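Local structure of shikimate dehydrogenase (NADP(+)) (Listeria monocytogenes, 3TNL) at residues 53-58 against 287-292. The protein probably catalyses the reversible NADPH-linked reduction of 3-dehydroshikimate to shikimate in chorismate biosynthesis, the route to the aromatic amino acids. Sequence-based numbering, arbitrary orientation.
Sequences PTMHNE and GMMLWQ. With NAD (nicotinamide-adenine-dinucleotide), chain H.
M55 and M289 reach toward each other from two helices and meet tip to tip, with M55 CE 3.6 Å from M289 CE. The sulfur of M55 is only a little farther off, SD 4.0 Å from M289 CE. On M55 the chain runs out extended from the helix, and the bend at chi3 (60°) turns the methyl to the side, where it meets that of M289. M289 instead bends at chi2 (-83°), and this brings its sulfur and methyl across to M55. L290 closes the apolar patch more distantly, with its CD2 4.4 Å from M55 SD. I310 of helix 307-313 packs on both M55 and L290. No hydrogen bond joins the two segments; what they share is apolar contact between M55, M289 and L290.

Helix 52-63 belongs to the shikimate-binding domain, whereas helix 286-301 leaves the end of the parallel Rossmann-type sheet, after strand 281-283, and runs back toward that domain; M55 and M289 pack helix 52-63 against this connecting helix. The side chain of S52, which binds shikimate, is close to that of M55, and M289 touches Y264, predicted to bind shikimate.

On its other flank the segment 287-292 lines the nicotinamide end of NAD. M288, extended throughout, passes over one face of the carboxamide, SD 3.7 Å from NAD C7N, and its CE comes to rest above the ring, 3.8 Å from NAD C4N. M289 CB stands 3.6 Å from NAD O7N, while the methyl of the same side chain reaches M55.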
loop_
_atom_site.group_PDB
_atom_site.type_symbol
_atom_site.label_atom_id
_atom_site.label_comp_id
_atom_site.label_asym_id
_atom_site.label_seq_id
_atom_site.Cartn_x
_atom_site.Cartn_y
_atom_site.Cartn_z
ATOM N N PRO B 53 -3.026 11.585 -4.577
ATOM C CA PRO B 53 -2.979 10.259 -5.194
ATOM C C PRO B 53 -3.296 10.300 -6.677
ATOM O O PRO B 53 -2.657 9.591 -7.457
ATOM C CB PRO B 53 -4.006 9.444 -4.396
ATOM C CG PRO B 53 -3.986 10.090 -3.068
ATOM C CD PRO B 53 -3.824 11.577 -3.336
ATOM N N THR B 54 -4.259 11.124 -7.069
ATOM C CA THR B 54 -4.589 11.268 -8.476
ATOM C C THR B 54 -3.375 11.783 -9.259
ATOM O O THR B 54 -3.026 11.244 -10.307
ATOM C CB THR B 54 -5.806 12.173 -8.636
ATOM O OG1 THR B 54 -6.944 11.521 -8.056
ATOM C CG2 THR B 54 -6.096 12.381 -10.112
ATOM N N MET B 55 -2.730 12.827 -8.762
ATOM C CA MET B 55 -1.542 13.352 -9.397
ATOM C C MET B 55 -0.479 12.270 -9.609
ATOM O O MET B 55 -0.009 12.079 -10.731
ATOM C CB MET B 55 -0.970 14.505 -8.574
ATOM C CG MET B 55 0.455 14.914 -8.933
ATOM S SD MET B 55 1.008 16.520 -8.267
ATOM C CE MET B 55 0.851 16.230 -6.509
ATOM N N HIS B 56 -0.076 11.572 -8.547
ATOM C CA HIS B 56 1.013 10.610 -8.707
ATOM C C HIS B 56 0.617 9.369 -9.488
ATOM O O HIS B 56 1.402 8.876 -10.292
ATOM C CB HIS B 56 1.645 10.265 -7.353
ATOM C CG HIS B 56 2.378 11.421 -6.764
ATOM N ND1 HIS B 56 3.571 11.881 -7.296
ATOM C CD2 HIS B 56 2.054 12.265 -5.760
ATOM C CE1 HIS B 56 3.955 12.944 -6.617
ATOM N NE2 HIS B 56 3.067 13.187 -5.667
ATOM N N ASN B 57 -0.593 8.865 -9.281
ATOM C CA ASN B 57 -1.019 7.687 -10.045
ATOM C C ASN B 57 -1.118 7.975 -11.546
ATOM O O ASN B 57 -0.738 7.162 -12.374
ATOM C CB ASN B 57 -2.322 7.120 -9.469
ATOM C CG ASN B 57 -2.092 6.416 -8.174
ATOM O OD1 ASN B 57 -1.105 5.717 -8.051
ATOM N ND2 ASN B 57 -2.980 6.609 -7.199
ATOM N N GLU B 58 -1.605 9.151 -11.887
ATOM C CA GLU B 58 -1.667 9.552 -13.310
ATOM C C GLU B 58 -0.246 9.666 -13.859
ATOM O O GLU B 58 0.011 9.247 -14.994
ATOM C CB GLU B 58 -2.448 10.852 -13.490
ATOM C CG GLU B 58 -3.945 10.689 -13.250
ATOM C CD GLU B 58 -4.691 9.989 -14.366
ATOM O OE1 GLU B 58 -5.813 9.528 -14.100
ATOM O OE2 GLU B 58 -4.179 9.932 -15.504
ATOM N N GLY B 287 0.709 26.121 -9.146
ATOM C CA GLY B 287 2.099 25.757 -9.473
ATOM C C GLY B 287 2.841 25.192 -8.256
ATOM O O GLY B 287 3.582 24.184 -8.377
ATOM N N MET B 288 2.642 25.788 -7.083
ATOM C CA MET B 288 3.249 25.308 -5.867
ATOM C C MET B 288 2.860 23.847 -5.626
ATOM O O MET B 288 3.702 23.000 -5.264
ATOM C CB MET B 288 2.803 26.146 -4.676
ATOM C CG MET B 288 3.273 25.633 -3.346
ATOM S SD MET B 288 2.836 26.742 -1.977
ATOM C CE MET B 288 3.519 25.917 -0.558
ATOM N N MET B 289 1.580 23.555 -5.820
ATOM C CA MET B 289 1.061 22.203 -5.623
ATOM C C MET B 289 1.712 21.220 -6.598
ATOM O O MET B 289 2.163 20.135 -6.188
ATOM C CB MET B 289 -0.466 22.199 -5.721
ATOM C CG MET B 289 -1.133 20.855 -5.513
ATOM S SD MET B 289 -1.158 19.853 -7.024
ATOM C CE MET B 289 -2.004 18.363 -6.446
ATOM N N LEU B 290 1.784 21.612 -7.867
ATOM C CA LEU B 290 2.330 20.743 -8.893
ATOM C C LEU B 290 3.817 20.486 -8.712
ATOM O O LEU B 290 4.256 19.342 -8.813
ATOM C CB LEU B 290 2.075 21.349 -10.257
ATOM C CG LEU B 290 0.613 21.309 -10.681
ATOM C CD1 LEU B 290 0.455 22.235 -11.851
ATOM C CD2 LEU B 290 0.132 19.898 -11.018
ATOM N N TRP B 291 4.577 21.543 -8.426
ATOM C CA TRP B 291 6.029 21.418 -8.347
ATOM C C TRP B 291 6.499 20.763 -7.081
ATOM O O TRP B 291 7.568 20.153 -7.071
ATOM C CB TRP B 291 6.738 22.747 -8.635
ATOM C CG TRP B 291 6.592 23.126 -10.090
ATOM C CD1 TRP B 291 5.747 24.056 -10.626
ATOM C CD2 TRP B 291 7.288 22.531 -11.192
ATOM N NE1 TRP B 291 5.882 24.082 -11.998
ATOM C CE2 TRP B 291 6.823 23.157 -12.366
ATOM C CE3 TRP B 291 8.262 21.532 -11.296
ATOM C CZ2 TRP B 291 7.302 22.824 -13.625
ATOM C CZ3 TRP B 291 8.749 21.208 -12.549
ATOM C CH2 TRP B 291 8.255 21.846 -13.709
ATOM N N GLN B 292 5.724 20.866 -6.021
ATOM C CA GLN B 292 6.119 20.129 -4.810
ATOM C C GLN B 292 5.947 18.609 -5.087
ATOM O O GLN B 292 6.733 17.772 -4.638
ATOM C CB GLN B 292 5.388 20.583 -3.545
ATOM C CG GLN B 292 4.000 20.138 -3.344
ATOM C CD GLN B 292 3.432 20.676 -2.016
ATOM O OE1 GLN B 292 3.013 21.823 -1.933
ATOM N NE2 GLN B 292 3.442 19.848 -0.986
HETATM P PA NAD H . -1.607 26.667 9.204
HETATM O O1A NAD H . -2.861 26.256 9.972
HETATM O O2A NAD H . -0.314 25.927 9.487
HETATM O O5B NAD H . -1.411 28.269 9.355
HETATM C C5B NAD H . -2.476 29.216 9.263
HETATM C C4B NAD H . -1.895 30.621 9.066
HETATM O O4B NAD H . -2.961 31.526 8.737
HETATM C C3B NAD H . -1.324 31.199 10.346
HETATM O O3B NAD H . -0.256 32.111 9.985
HETATM C C2B NAD H . -2.455 31.992 10.956
HETATM O O2B NAD H . -2.017 33.071 11.769
HETATM C C1B NAD H . -3.137 32.529 9.714
HETATM N N9A NAD H . -4.561 32.866 9.825
HETATM C C8A NAD H . -5.576 31.970 9.859
HETATM N N7A NAD H . -6.752 32.630 9.889
HETATM C C5A NAD H . -6.520 33.966 9.859
HETATM C C6A NAD H . -7.266 35.127 9.864
HETATM N N6A NAD H . -8.602 35.073 9.884
HETATM N N1A NAD H . -6.653 36.328 9.788
HETATM C C2A NAD H . -5.300 36.413 9.759
HETATM N N3A NAD H . -4.497 35.325 9.756
HETATM C C4A NAD H . -5.059 34.096 9.802
HETATM O O3 NAD H . -2.004 26.557 7.659
HETATM P PN NAD H . -1.052 26.155 6.427
HETATM O O1N NAD H . -0.917 24.658 6.290
HETATM O O2N NAD H . 0.197 27.038 6.437
HETATM O O5D NAD H . -1.943 26.552 5.144
HETATM C C5D NAD H . -2.264 27.922 4.930
HETATM C C4D NAD H . -2.835 27.971 3.527
HETATM O O4D NAD H . -1.872 27.434 2.603
HETATM C C3D NAD H . -4.077 27.104 3.400
HETATM O O3D NAD H . -5.088 27.859 2.726
HETATM C C2D NAD H . -3.631 25.916 2.563
HETATM O O2D NAD H . -4.710 25.317 1.811
HETATM C C1D NAD H . -2.548 26.545 1.696
HETATM N N1N NAD H . -1.534 25.636 1.156
HETATM C C2N NAD H . -1.349 25.564 -0.176
HETATM C C3N NAD H . -0.380 24.726 -0.716
HETATM C C7N NAD H . -0.151 24.628 -2.189
HETATM O O7N NAD H . 0.426 23.611 -2.572
HETATM N N7N NAD H . -0.537 25.632 -3.005
HETATM C C4N NAD H . 0.406 23.945 0.147
HETATM C C5N NAD H . 0.200 24.041 1.520
HETATM C C6N NAD H . -0.788 24.896 2.009
#